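Local coordinates for putative cell adhesion protein (Bacteroides uniformis, PDB 4K4K), which probably forms part of the tip of fimbriae, the surface filaments through which bacteria adhere and build biofilms, at residues A[13-18]-A[75-80]. Numbering follows the deposited sequence.
Sequences VALEAT and IYFPVD
Ala14 and Tyr76 face each other as the non-hydrogen-bonded pair of a single antiparallel beta bridge, formed where the chain entering strand 16-18 of this fimbrillin-like beta fold passes the loop leading to strand 84-90. Backbone hydrogen bonds flank the pair: Leu15 N donates to Ile75 O at 2.8 Å, and Phe77 N to Val13 O, also at 2.8 Å, with a C=O...N angle of 176°. Each acceptor is also approached by a CA-H group, Val13 O by Tyr76 CA and Ile75 O by Ala14 CA, as expected where the CA atoms of Ala14 and Tyr76 are 4.3 Å apart. A water lengthens the link, accepting from Val13 N and donating to Phe77 O.

Side chains fall on two faces. On one, Ala14 CB touches Tyr76 CE1 at 4.0 Å; the small methyl lets the ring lie near the backbone, and Arg12 adds a cation-pi contact to it. On the other, Leu15, Ile75 and Phe77 are buried, as suits their apolar character: Leu15 and Ile75 pack on Ile40 of strand 37-44 and on Phe86 of strand 84-90, and the Phe77 ring also meets Phe86. Leu15 and Ile75 run side by side in the same direction. Leu15 CG lies anti to the backbone N (chi1 170°); of the two branches beyond it, CD2 comes within 4.1 Å of Ile75 CD1 and CD1 within 4.2 Å of Phe77 CE2. At the edge of the Phe77 ring, Val13 O lies in the ring plane, 3.7 Å from Phe77 CD2.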
ATOM      1  N   VAL A  13     -31.784   6.145   5.171  1.00 22.42           N
ATOM      2  CA  VAL A  13     -31.092   5.011   4.596  1.00 20.63           C
ATOM      3  C   VAL A  13     -29.601   5.250   4.671  1.00 21.57           C
ATOM      4  O   VAL A  13     -29.089   6.158   4.026  1.00 19.95           O
ATOM      5  CB  VAL A  13     -31.568   4.713   3.141  1.00 23.76           C
ATOM      6  CG1 VAL A  13     -30.806   3.527   2.554  1.00 24.02           C
ATOM      7  CG2 VAL A  13     -33.078   4.448   3.090  1.00 23.80           C
ATOM      8  N   ALA A  14     -28.914   4.427   5.482  1.00 18.25           N
ATOM      9  CA  ALA A  14     -27.493   4.525   5.665  1.00 17.05           C
ATOM     10  C   ALA A  14     -26.739   3.797   4.559  1.00 20.92           C
ATOM     11  O   ALA A  14     -27.203   2.785   4.028  1.00 20.88           O
ATOM     12  CB  ALA A  14     -27.126   3.932   7.015  1.00 18.45           C
ATOM     13  N   LEU A  15     -25.533   4.258   4.286  1.00 18.19           N
ATOM     14  CA  LEU A  15     -24.631   3.569   3.373  1.00 18.04           C
ATOM     15  C   LEU A  15     -24.329   2.148   3.903  1.00 21.41           C
ATOM     16  O   LEU A  15     -24.056   1.972   5.100  1.00 20.38           O
ATOM     17  CB  LEU A  15     -23.320   4.374   3.286  1.00 16.84           C
ATOM     18  CG  LEU A  15     -22.144   3.685   2.566  1.00 20.70           C
ATOM     19  CD1 LEU A  15     -22.438   3.527   1.063  1.00 19.91           C
ATOM     20  CD2 LEU A  15     -20.868   4.492   2.778  1.00 21.00           C
ATOM     21  N   GLU A  16     -24.355   1.142   3.017  1.00 19.27           N
ATOM     22  CA  GLU A  16     -23.986  -0.226   3.388  1.00 19.54           C
ATOM     23  C   GLU A  16     -22.675  -0.521   2.649  1.00 23.70           C
ATOM     24  O   GLU A  16     -22.692  -0.908   1.471  1.00 20.92           O
ATOM     25  CB  GLU A  16     -25.084  -1.237   3.045  1.00 21.69           C
ATOM     26  CG  GLU A  16     -26.378  -1.012   3.821  1.00 26.07           C
ATOM     27  CD  GLU A  16     -27.541  -1.920   3.461  1.00 54.77           C
ATOM     28  OE1 GLU A  16     -27.338  -2.915   2.727  1.00 47.82           O
ATOM     29  OE2 GLU A  16     -28.668  -1.629   3.926  1.00 52.77           O
ATOM     30  N   ALA A  17     -21.554  -0.300   3.330  1.00 20.06           N
ATOM     31  CA  ALA A  17     -20.235  -0.418   2.724  1.00 20.55           C
ATOM     32  C   ALA A  17     -19.590  -1.755   2.955  1.00 25.97           C
ATOM     33  O   ALA A  17     -19.564  -2.241   4.083  1.00 26.79           O
ATOM     34  CB  ALA A  17     -19.312   0.678   3.258  1.00 20.71           C
ATOM     35  N   THR A  18     -18.986  -2.303   1.883  1.00 22.38           N
ATOM     36  CA  THR A  18     -18.178  -3.536   1.899  1.00 23.86           C
ATOM     37  C   THR A  18     -16.932  -3.331   1.025  1.00 30.15           C
ATOM     38  O   THR A  18     -16.874  -2.376   0.257  1.00 25.29           O
ATOM     39  CB  THR A  18     -18.972  -4.746   1.396  1.00 32.95           C
ATOM     40  OG1 THR A  18     -19.423  -4.475   0.056  1.00 31.38           O
ATOM     41  CG2 THR A  18     -20.140  -5.113   2.306  1.00 32.77           C
ATOM     42  N   ILE A  75     -22.899   7.844   6.982  1.00 16.12           N
ATOM     43  CA  ILE A  75     -23.310   8.516   5.759  1.00 15.12           C
ATOM     44  C   ILE A  75     -24.719   8.053   5.431  1.00 15.89           C
ATOM     45  O   ILE A  75     -24.963   6.832   5.359  1.00 15.44           O
ATOM     46  CB  ILE A  75     -22.343   8.224   4.592  1.00 16.56           C
ATOM     47  CG1 ILE A  75     -20.968   8.886   4.818  1.00 15.95           C
ATOM     48  CG2 ILE A  75     -22.978   8.706   3.248  1.00 17.89           C
ATOM     49  CD1 ILE A  75     -19.862   8.279   3.884  1.00 15.57           C
ATOM     50  N   TYR A  76     -25.625   9.009   5.222  1.00 15.93           N
ATOM     51  CA  TYR A  76     -27.013   8.712   4.824  1.00 15.66           C
ATOM     52  C   TYR A  76     -27.263   9.184   3.430  1.00 19.15           C
ATOM     53  O   TYR A  76     -26.845  10.285   3.064  1.00 18.43           O
ATOM     54  CB  TYR A  76     -28.033   9.388   5.759  1.00 17.25           C
ATOM     55  CG  TYR A  76     -27.981   8.842   7.162  1.00 19.47           C
ATOM     56  CD1 TYR A  76     -28.680   7.685   7.511  1.00 21.20           C
ATOM     57  CD2 TYR A  76     -27.201   9.456   8.139  1.00 20.87           C
ATOM     58  CE1 TYR A  76     -28.610   7.157   8.804  1.00 22.16           C
ATOM     59  CE2 TYR A  76     -27.114   8.934   9.426  1.00 22.12           C
ATOM     60  CZ  TYR A  76     -27.838   7.798   9.762  1.00 28.11           C
ATOM     61  OH  TYR A  76     -27.730   7.305  11.040  1.00 32.12           O
ATOM     62  N   PHE A  77     -28.007   8.374   2.656  1.00 15.62           N
ATOM     63  CA  PHE A  77     -28.364   8.771   1.292  1.00 15.77           C
ATOM     64  C   PHE A  77     -29.364   9.921   1.293  1.00 18.79           C
ATOM     65  O   PHE A  77     -30.174  10.000   2.230  1.00 18.14           O
ATOM     66  CB  PHE A  77     -28.939   7.580   0.541  1.00 17.86           C
ATOM     67  CG  PHE A  77     -27.846   6.692  -0.002  1.00 18.43           C
ATOM     68  CD1 PHE A  77     -27.310   6.917  -1.267  1.00 19.86           C
ATOM     69  CD2 PHE A  77     -27.363   5.622   0.744  1.00 18.83           C
ATOM     70  CE1 PHE A  77     -26.313   6.083  -1.782  1.00 19.60           C
ATOM     71  CE2 PHE A  77     -26.334   4.816   0.252  1.00 21.73           C
ATOM     72  CZ  PHE A  77     -25.818   5.050  -1.012  1.00 19.65           C
ATOM     73  N   PRO A  78     -29.326  10.800   0.257  1.00 18.26           N
ATOM     74  CA  PRO A  78     -30.343  11.885   0.169  1.00 19.87           C
ATOM     75  C   PRO A  78     -31.765  11.309   0.208  1.00 21.82           C
ATOM     76  O   PRO A  78     -32.094  10.348  -0.513  1.00 19.44           O
ATOM     77  CB  PRO A  78     -30.054  12.540  -1.186  1.00 21.42           C
ATOM     78  CG  PRO A  78     -28.608  12.215  -1.473  1.00 24.68           C
ATOM     79  CD  PRO A  78     -28.396  10.838  -0.893  1.00 19.97           C
ATOM     80  N   VAL A  79     -32.617  11.904   1.054  1.00 19.01           N
ATOM     81  CA  VAL A  79     -33.995  11.452   1.195  1.00 21.79           C
ATOM     82  C   VAL A  79     -34.794  11.613  -0.136  1.00 27.11           C
ATOM     83  O   VAL A  79     -35.705  10.823  -0.375  1.00 27.01           O
ATOM     84  CB  VAL A  79     -34.727  12.129   2.387  1.00 26.82           C
ATOM     85  CG1 VAL A  79     -34.939  13.631   2.147  1.00 26.11           C
ATOM     86  CG2 VAL A  79     -36.048  11.431   2.658  1.00 28.25           C
ATOM     87  N   ASP A  80     -34.407  12.569  -1.002  1.00 24.02           N
ATOM     88  CA  ASP A  80     -35.088  12.780  -2.291  1.00 25.07           C
ATOM     89  C   ASP A  80     -34.808  11.651  -3.320  1.00 29.43           C
ATOM     90  O   ASP A  80     -35.304  11.732  -4.455  1.00 30.01           O
ATOM     91  CB  ASP A  80     -34.739  14.164  -2.872  1.00 26.63           C
ATOM     92  CG  ASP A  80     -33.301  14.399  -3.298  1.00 30.67           C
ATOM     93  OD1 ASP A  80     -32.490  13.455  -3.215  1.00 28.09           O
ATOM     94  OD2 ASP A  80     -32.991  15.532  -3.736  1.00 35.60           O
TER
HETATM   95  O   HOH W   1     -32.024   8.627   3.755  1.00 29.32           O